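Long-range contacts in tyrosine specific protein phosphatase (Trypanosoma cruzi, PDB 4AZ1), which probably removes phosphate groups from phosphorylated tyrosine residues of proteins: residues A[47-51]-A[94-100]; A[104-108]-A[222-226]. All coordinates share one frame; numbering follows the deposited sequence. Where two conformers were deposited one is given.

Interaction 1 (A[47-51]-A[94-100]). With FMT (formic acid), chain H.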
ATOM      1  N   HIS A  47      -4.584   9.820   7.610  1.00 50.59           N
ATOM      2  CA  HIS A  47      -3.646   9.596   6.518  1.00 52.95           C
ATOM      3  C   HIS A  47      -4.130   8.462   5.627  1.00 50.34           C
ATOM      4  O   HIS A  47      -3.776   8.401   4.452  1.00 49.28           O
ATOM      5  CB  HIS A  47      -2.246   9.242   7.049  1.00 59.92           C
ATOM      6  CG  HIS A  47      -1.518  10.388   7.689  1.00 58.61           C
ATOM      7  ND1 HIS A  47      -2.043  11.660   7.769  1.00 61.16           N
ATOM      8  CD2 HIS A  47      -0.300  10.443   8.276  1.00 54.45           C
ATOM      9  CE1 HIS A  47      -1.179  12.451   8.384  1.00 62.83           C
ATOM     10  NE2 HIS A  47      -0.117  11.739   8.707  1.00 64.40           N
ATOM     11  N   LYS A  48      -4.929   7.558   6.188  1.00 44.98           N
ATOM     12  CA  LYS A  48      -5.389   6.395   5.439  1.00 44.56           C
ATOM     13  C   LYS A  48      -6.868   6.461   5.124  1.00 35.16           C
ATOM     14  O   LYS A  48      -7.450   5.513   4.583  1.00 33.54           O
ATOM     15  CB  LYS A  48      -5.052   5.098   6.183  1.00 54.31           C
ATOM     16  CG  LYS A  48      -3.561   4.786   6.193  1.00 51.61           C
ATOM     17  CD  LYS A  48      -3.245   3.588   7.071  1.00 56.88           C
ATOM     18  CE  LYS A  48      -1.748   3.272   7.033  1.00 61.65           C
ATOM     19  NZ  LYS A  48      -1.373   2.271   8.066  1.00 60.48           N
ATOM     20  N   ASN A  49      -7.487   7.581   5.471  1.00 36.73           N
ATOM     21  CA  ASN A  49      -8.878   7.786   5.099  1.00 38.69           C
ATOM     22  C   ASN A  49      -8.957   8.421   3.715  1.00 39.49           C
ATOM     23  O   ASN A  49      -8.305   9.441   3.457  1.00 35.70           O
ATOM     24  CB  ASN A  49      -9.576   8.646   6.154  1.00 41.88           C
ATOM     25  CG  ASN A  49      -9.742   7.914   7.472  1.00 42.80           C
ATOM     26  OD1 ASN A  49      -9.779   6.681   7.499  1.00 43.95           O
ATOM     27  ND2 ASN A  49      -9.856   8.662   8.565  1.00 43.95           N
ATOM     28  N   ARG A  50      -9.730   7.809   2.820  1.00 32.83           N
ATOM     29  CA  ARG A  50      -9.941   8.380   1.501  1.00 34.57           C
ATOM     30  C   ARG A  50     -10.714   9.709   1.594  1.00 36.22           C
ATOM     31  O   ARG A  50     -10.427  10.666   0.875  1.00 34.65           O
ATOM     32  CB  ARG A  50     -10.677   7.385   0.608  1.00 27.61           C
ATOM     33  CG  ARG A  50     -10.851   7.846  -0.846  1.00 29.73           C
ATOM     34  CD  ARG A  50     -11.465   6.741  -1.737  1.00 30.52           C
ATOM     35  NE  ARG A  50     -10.545   5.611  -1.911  1.00 34.10           N
ATOM     36  CZ  ARG A  50      -9.533   5.591  -2.775  1.00 33.28           C
ATOM     37  NH1 ARG A  50      -9.313   6.630  -3.566  1.00 29.05           N
ATOM     38  NH2 ARG A  50      -8.735   4.528  -2.860  1.00 32.43           N
ATOM     39  N   TYR A  51     -11.693   9.766   2.487  1.00 30.53           N
ATOM     40  CA  TYR A  51     -12.474  10.985   2.676  1.00 36.40           C
ATOM     41  C   TYR A  51     -12.401  11.404   4.144  1.00 37.57           C
ATOM     42  O   TYR A  51     -12.701  10.611   5.041  1.00 43.50           O
ATOM     43  CB  TYR A  51     -13.927  10.759   2.246  1.00 34.71           C
ATOM     44  CG  TYR A  51     -14.057  10.312   0.807  1.00 37.23           C
ATOM     45  CD1 TYR A  51     -14.032  11.237  -0.231  1.00 36.37           C
ATOM     46  CD2 TYR A  51     -14.190   8.967   0.485  1.00 24.70           C
ATOM     47  CE1 TYR A  51     -14.145  10.837  -1.563  1.00 32.43           C
ATOM     48  CE2 TYR A  51     -14.309   8.546  -0.857  1.00 24.96           C
ATOM     49  CZ  TYR A  51     -14.276   9.494  -1.871  1.00 37.16           C
ATOM     50  OH  TYR A  51     -14.393   9.124  -3.202  1.00 36.35           O
ATOM     51  N   GLN A  94     -14.131   1.385   2.950  1.00 32.59           N
ATOM     52  CA  GLN A  94     -13.799   2.260   1.823  1.00 31.62           C
ATOM     53  C   GLN A  94     -12.887   1.491   0.877  1.00 26.64           C
ATOM     54  O   GLN A  94     -12.380   0.404   1.224  1.00 27.95           O
ATOM     55  CB  GLN A  94     -13.044   3.500   2.330  1.00 28.72           C
ATOM     56  CG  GLN A  94     -11.678   3.124   2.916  1.00 38.45           C
ATOM     57  CD  GLN A  94     -10.826   4.318   3.330  1.00 41.08           C
ATOM     58  OE1 GLN A  94     -11.287   5.464   3.359  1.00 38.93           O
ATOM     59  NE2 GLN A  94      -9.571   4.047   3.660  1.00 33.98           N
ATOM     60  N   ALA A  95     -12.697   2.024  -0.324  1.00 31.71           N
ATOM     61  CA  ALA A  95     -11.623   1.551  -1.199  1.00 33.22           C
ATOM     62  C   ALA A  95     -10.331   2.076  -0.561  1.00 26.77           C
ATOM     63  O   ALA A  95     -10.166   3.294  -0.402  1.00 29.21           O
ATOM     64  CB  ALA A  95     -11.800   2.116  -2.634  1.00 19.44           C
ATOM     65  N   PRO A  96      -9.422   1.168  -0.175  1.00 25.08           N
ATOM     66  CA  PRO A  96      -8.178   1.613   0.490  1.00 33.16           C
ATOM     67  C   PRO A  96      -7.356   2.546  -0.401  1.00 31.49           C
ATOM     68  O   PRO A  96      -7.319   2.352  -1.626  1.00 29.79           O
ATOM     69  CB  PRO A  96      -7.405   0.300   0.722  1.00 26.87           C
ATOM     70  CG  PRO A  96      -7.945  -0.657  -0.363  1.00 31.40           C
ATOM     71  CD  PRO A  96      -9.424  -0.283  -0.462  1.00 27.97           C
ATOM     72  N   VAL A  97      -6.742   3.561   0.199  1.00 31.37           N
ATOM     73  CA  VAL A  97      -5.840   4.430  -0.543  1.00 32.90           C
ATOM     74  C   VAL A  97      -4.512   3.695  -0.698  1.00 34.01           C
ATOM     75  O   VAL A  97      -4.289   2.677  -0.037  1.00 38.99           O
ATOM     76  CB  VAL A  97      -5.646   5.790   0.153  1.00 39.61           C
ATOM     77  CG1 VAL A  97      -6.998   6.469   0.375  1.00 34.55           C
ATOM     78  CG2 VAL A  97      -4.916   5.620   1.481  1.00 34.47           C
ATOM     79  N   VAL A  98      -3.654   4.180  -1.590  1.00 33.50           N
ATOM     80  CA  VAL A  98      -2.396   3.493  -1.893  1.00 32.42           C
ATOM     81  C   VAL A  98      -1.621   3.115  -0.628  1.00 33.17           C
ATOM     82  O   VAL A  98      -1.244   1.958  -0.449  1.00 32.47           O
ATOM     83  CB  VAL A  98      -1.527   4.314  -2.873  1.00 36.96           C
ATOM     84  CG1 VAL A  98      -0.095   3.761  -2.954  1.00 37.82           C
ATOM     85  CG2 VAL A  98      -2.181   4.301  -4.255  1.00 39.20           C
ATOM     86  N   GLN A  99      -1.448   4.072   0.278  1.00 31.19           N
ATOM     87  CA  GLN A  99      -0.681   3.799   1.490  0.51 38.52           C
ATOM     88  C   GLN A  99      -1.446   2.916   2.482  1.00 42.28           C
ATOM     89  O   GLN A  99      -0.883   2.453   3.472  1.00 43.68           O
ATOM     90  CB  GLN A  99      -0.213   5.099   2.150  0.51 42.51           C
ATOM     91  CG  GLN A  99       0.576   6.028   1.213  0.51 50.53           C
ATOM     92  CD  GLN A  99       1.898   5.439   0.705  0.51 60.15           C
ATOM     93  OE1 GLN A  99       2.362   4.394   1.172  0.51 60.96           O
ATOM     94  NE2 GLN A  99       2.513   6.127  -0.256  0.51 60.85           N
ATOM     95  N   GLY A 100      -2.720   2.655   2.201  1.00 38.46           N
ATOM     96  CA  GLY A 100      -3.527   1.810   3.065  1.00 37.30           C
ATOM     97  C   GLY A 100      -3.762   0.429   2.477  1.00 35.89           C
ATOM     98  O   GLY A 100      -4.330  -0.451   3.133  1.00 36.21           O
TER
HETATM   99  C   FMT H1306      -9.693   0.382   3.518  1.00 68.43           C
HETATM  100  O1  FMT H1306      -9.521   1.188   4.443  1.00 61.87           O
HETATM  101  O2  FMT H1306     -10.679  -0.359   3.381  1.00 57.81           O
HETATM  102  O   HOH W   1      -6.678   3.116   3.165  1.00 35.27           O
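Lys-48 faces Gly-100 and Arg-50 faces Val-97 across two irregular chains, part loop and part 3-10, that run in opposite directions with CA atoms 5.5 Å and 6.0 Å apart in these pairs. The amide of Gln-94 reads the backbone of the first chain at two points. Its NE2 donates to Lys-48 O (2.7 Å) in the plane of that carbonyl, while OE1 receives Arg-50 N at 2.9 Å in a nearly straight bond (169°), with the donor tilted from the amide's carbonyl plane. Gripped at both ends, the amide has its rotation fixed, and NE2 also reaches a formic acid molecule. A water bridges Lys-48 O to Val-97 N.

Arg-50 answers with its side chain. It sets out with CG anti to its N (chi1 -175°), then bends at chi3, which brings the guanidinium side-on to Ala-95 O. NE (2.8 Å) and NH2 (3.1 Å) both donate to this one oxygen from the same face of its carbonyl; NH2 adds a weak bond to Pro-96 O and a salt bridge to Asp-131. Val-97 CG1 lies over the guanidinium centre, 4.1 Å above its plane, and touches the Arg-50 CB at 3.8 Å. Lys-48 extends past the Gln-99 carbonyl to a salt bridge with Asp-103.

The KNRY sequence of 48-51 matches the phosphotyrosine-recognition loop of this family. Its loop follows helix 40-44 on the way to strand 79-82, and it meets the loop, ending in a 3-10 segment, that carries the chain from strand 90-93 into helix 101-110.

Interaction 2 (A[104-108]-A[222-226])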
ATOM      1  N   PHE A 104      -4.959  -3.328   3.942  1.00 34.56           N
ATOM      2  CA  PHE A 104      -6.159  -3.968   3.420  1.00 32.75           C
ATOM      3  C   PHE A 104      -5.837  -5.426   3.092  1.00 37.98           C
ATOM      4  O   PHE A 104      -6.559  -6.347   3.501  1.00 38.16           O
ATOM      5  CB  PHE A 104      -6.637  -3.208   2.184  1.00 27.94           C
ATOM      6  CG  PHE A 104      -7.888  -3.768   1.546  1.00 34.42           C
ATOM      7  CD1 PHE A 104      -9.121  -3.661   2.177  1.00 31.09           C
ATOM      8  CD2 PHE A 104      -7.831  -4.371   0.297  1.00 32.83           C
ATOM      9  CE1 PHE A 104     -10.276  -4.159   1.570  1.00 36.77           C
ATOM     10  CE2 PHE A 104      -8.982  -4.878  -0.313  1.00 28.93           C
ATOM     11  CZ  PHE A 104     -10.198  -4.768   0.319  1.00 33.59           C
ATOM     12  N   LEU A 105      -4.735  -5.635   2.380  1.00 33.25           N
ATOM     13  CA  LEU A 105      -4.337  -6.984   1.973  1.00 35.27           C
ATOM     14  C   LEU A 105      -3.983  -7.840   3.182  1.00 38.35           C
ATOM     15  O   LEU A 105      -4.282  -9.047   3.222  1.00 37.34           O
ATOM     16  CB  LEU A 105      -3.160  -6.936   0.986  1.00 33.42           C
ATOM     17  CG  LEU A 105      -3.438  -6.220  -0.344  1.00 32.08           C
ATOM     18  CD1 LEU A 105      -2.246  -6.312  -1.318  1.00 32.37           C
ATOM     19  CD2 LEU A 105      -4.692  -6.738  -1.006  1.00 30.05           C
ATOM     20  N   ALA A 106      -3.335  -7.220   4.166  1.00 36.77           N
ATOM     21  CA  ALA A 106      -2.962  -7.934   5.382  1.00 36.91           C
ATOM     22  C   ALA A 106      -4.208  -8.409   6.118  1.00 38.81           C
ATOM     23  O   ALA A 106      -4.231  -9.509   6.687  1.00 42.11           O
ATOM     24  CB  ALA A 106      -2.127  -7.048   6.290  1.00 43.90           C
ATOM     25  N   MET A 107      -5.230  -7.556   6.128  1.00 45.30           N
ATOM     26  CA  MET A 107      -6.514  -7.899   6.722  1.00 42.76           C
ATOM     27  C   MET A 107      -7.111  -9.097   6.009  1.00 38.20           C
ATOM     28  O   MET A 107      -7.512 -10.059   6.661  1.00 41.13           O
ATOM     29  CB  MET A 107      -7.483  -6.714   6.655  1.00 40.81           C
ATOM     30  CG  MET A 107      -8.849  -6.991   7.282  1.00 43.78           C
ATOM     31  SD  MET A 107     -10.048  -7.712   6.117  1.00 46.72           S
ATOM     32  CE  MET A 107      -9.954  -6.493   4.791  1.00 46.19           C
ATOM     33  N   LEU A 108      -7.162  -9.040   4.674  1.00 33.66           N
ATOM     34  CA  LEU A 108      -7.716 -10.139   3.890  1.00 37.83           C
ATOM     35  C   LEU A 108      -6.994 -11.422   4.240  1.00 43.86           C
ATOM     36  O   LEU A 108      -7.609 -12.489   4.367  1.00 42.69           O
ATOM     37  CB  LEU A 108      -7.541  -9.879   2.397  1.00 40.15           C
ATOM     38  CG  LEU A 108      -8.349  -8.740   1.804  1.00 40.94           C
ATOM     39  CD1 LEU A 108      -8.100  -8.670   0.303  1.00 30.35           C
ATOM     40  CD2 LEU A 108      -9.826  -8.991   2.121  1.00 37.14           C
ATOM     41  N   VAL A 222     -18.033 -11.329   4.374  1.00 41.89           N
ATOM     42  CA  VAL A 222     -17.779 -10.894   3.006  1.00 41.42           C
ATOM     43  C   VAL A 222     -17.369  -9.420   3.016  1.00 38.69           C
ATOM     44  O   VAL A 222     -18.075  -8.585   3.584  1.00 40.14           O
ATOM     45  CB  VAL A 222     -19.041 -11.033   2.150  1.00 36.49           C
ATOM     46  CG1 VAL A 222     -18.829 -10.373   0.790  1.00 31.22           C
ATOM     47  CG2 VAL A 222     -19.421 -12.508   2.013  1.00 40.13           C
ATOM     48  N   VAL A 223     -16.236  -9.091   2.403  1.00 33.78           N
ATOM     49  CA  VAL A 223     -15.816  -7.695   2.320  1.00 36.32           C
ATOM     50  C   VAL A 223     -16.494  -6.999   1.135  1.00 36.58           C
ATOM     51  O   VAL A 223     -16.474  -7.513   0.014  1.00 32.33           O
ATOM     52  CB  VAL A 223     -14.286  -7.558   2.202  1.00 40.91           C
ATOM     53  CG1 VAL A 223     -13.891  -6.110   1.839  1.00 35.70           C
ATOM     54  CG2 VAL A 223     -13.607  -7.992   3.500  1.00 38.88           C
ATOM     55  N   VAL A 224     -17.097  -5.835   1.385  1.00 31.96           N
ATOM     56  CA  VAL A 224     -17.748  -5.052   0.330  1.00 31.41           C
ATOM     57  C   VAL A 224     -17.272  -3.599   0.366  1.00 31.79           C
ATOM     58  O   VAL A 224     -17.319  -2.960   1.417  1.00 29.89           O
ATOM     59  CB  VAL A 224     -19.281  -5.057   0.506  1.00 36.95           C
ATOM     60  CG1 VAL A 224     -19.955  -4.386  -0.690  1.00 26.95           C
ATOM     61  CG2 VAL A 224     -19.786  -6.465   0.683  1.00 34.86           C
ATOM     62  N   HIS A 225     -16.812  -3.072  -0.765  1.00 26.66           N
ATOM     63  CA  HIS A 225     -16.426  -1.664  -0.785  1.00 34.95           C
ATOM     64  C   HIS A 225     -16.833  -0.994  -2.080  1.00 30.20           C
ATOM     65  O   HIS A 225     -16.920  -1.641  -3.116  1.00 26.51           O
ATOM     66  CB  HIS A 225     -14.914  -1.481  -0.554  1.00 25.01           C
ATOM     67  CG  HIS A 225     -14.062  -1.918  -1.699  1.00 30.82           C
ATOM     68  ND1 HIS A 225     -13.597  -1.046  -2.660  1.00 28.37           N
ATOM     69  CD2 HIS A 225     -13.563  -3.141  -2.025  1.00 31.41           C
ATOM     70  CE1 HIS A 225     -12.845  -1.707  -3.528  1.00 28.22           C
ATOM     71  NE2 HIS A 225     -12.818  -2.980  -3.169  1.00 33.12           N
ATOM     72  N   CYS A 226     -17.117   0.303  -1.996  1.00 31.18           N
ATOM     73  CA  CYS A 226     -17.247   1.134  -3.184  1.00 37.67           C
ATOM     74  C   CYS A 226     -16.114   2.138  -3.099  1.00 35.29           C
ATOM     75  O   CYS A 226     -14.960   1.721  -2.999  1.00 39.92           O
ATOM     76  CB  CYS A 226     -18.618   1.800  -3.259  1.00 37.40           C
ATOM     77  SG  CYS A 226     -19.240   2.473  -1.707  1.00 28.86           S
TER
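This is a buried, apolar helix-on-sheet contact: Phe-104, Met-107 and Leu-108, from one side of helix 101-110, meet the face of the central sheet at Val-223 and His-225 of strand 222-225. The helix and strand segments run nearly antiparallel (157°), their axes 11.7 Å apart, so side chains alone fill the interval. Val-223 shares out its two methyls. CG1 meets the rim of the Phe-104 ring near its plane, at CE1 (4.1 Å). CG2 takes Leu-108 CD2 at 4.1 Å, which crosses it about at right angles, and Met-107 CE at 4.2 Å, the methionine bent at chi2 and chi3 as it slides past.

The helix belongs to a beta-alpha-beta crossover: it links parallel strands 90-93 and 115-118 and passes over strand 222-225, which lies between them. That strand leads into the HC(X)5R signature of tyrosine phosphatases, beginning with His-225 and Cys-226.

A chi1 of 180° swings the Phe-104 ring off the helix opposite its own backbone nitrogen, and the ring turns its edge to the His-225 face in an offset edge-to-face pair, centroids 6.0 Å apart. The imidazole is held at both nitrogens: ND1 donates to a lone pair of Cys-226 O at 3.1 Å, and NE2 is hydrogen-bonded to Tyr-133 OH.

Interactions 1 and 2 lie on the same side of the chain's centre, about 12 Å apart between centres, and they abut. Ala-95 CB comes to 3.2 Å from Cys-226 O, and Gln-94 O to 3.6 Å from His-225 CB, so the segment that engages 47-51 also lies against the start of the signature loop. Further along, Pro-96 CG packs on Phe-104 CG at 3.7 Å, tying 94-100 to the helix that follows it. Tyr-51 OH is hydrogen-bonded to Ser-227 OG, the residue just after segment 222-226. As in related phosphatases, Tyr-51 probably lines the phosphotyrosine pocket, while Cys-226 occupies the position of the family's nucleophilic cysteine at the pocket's base.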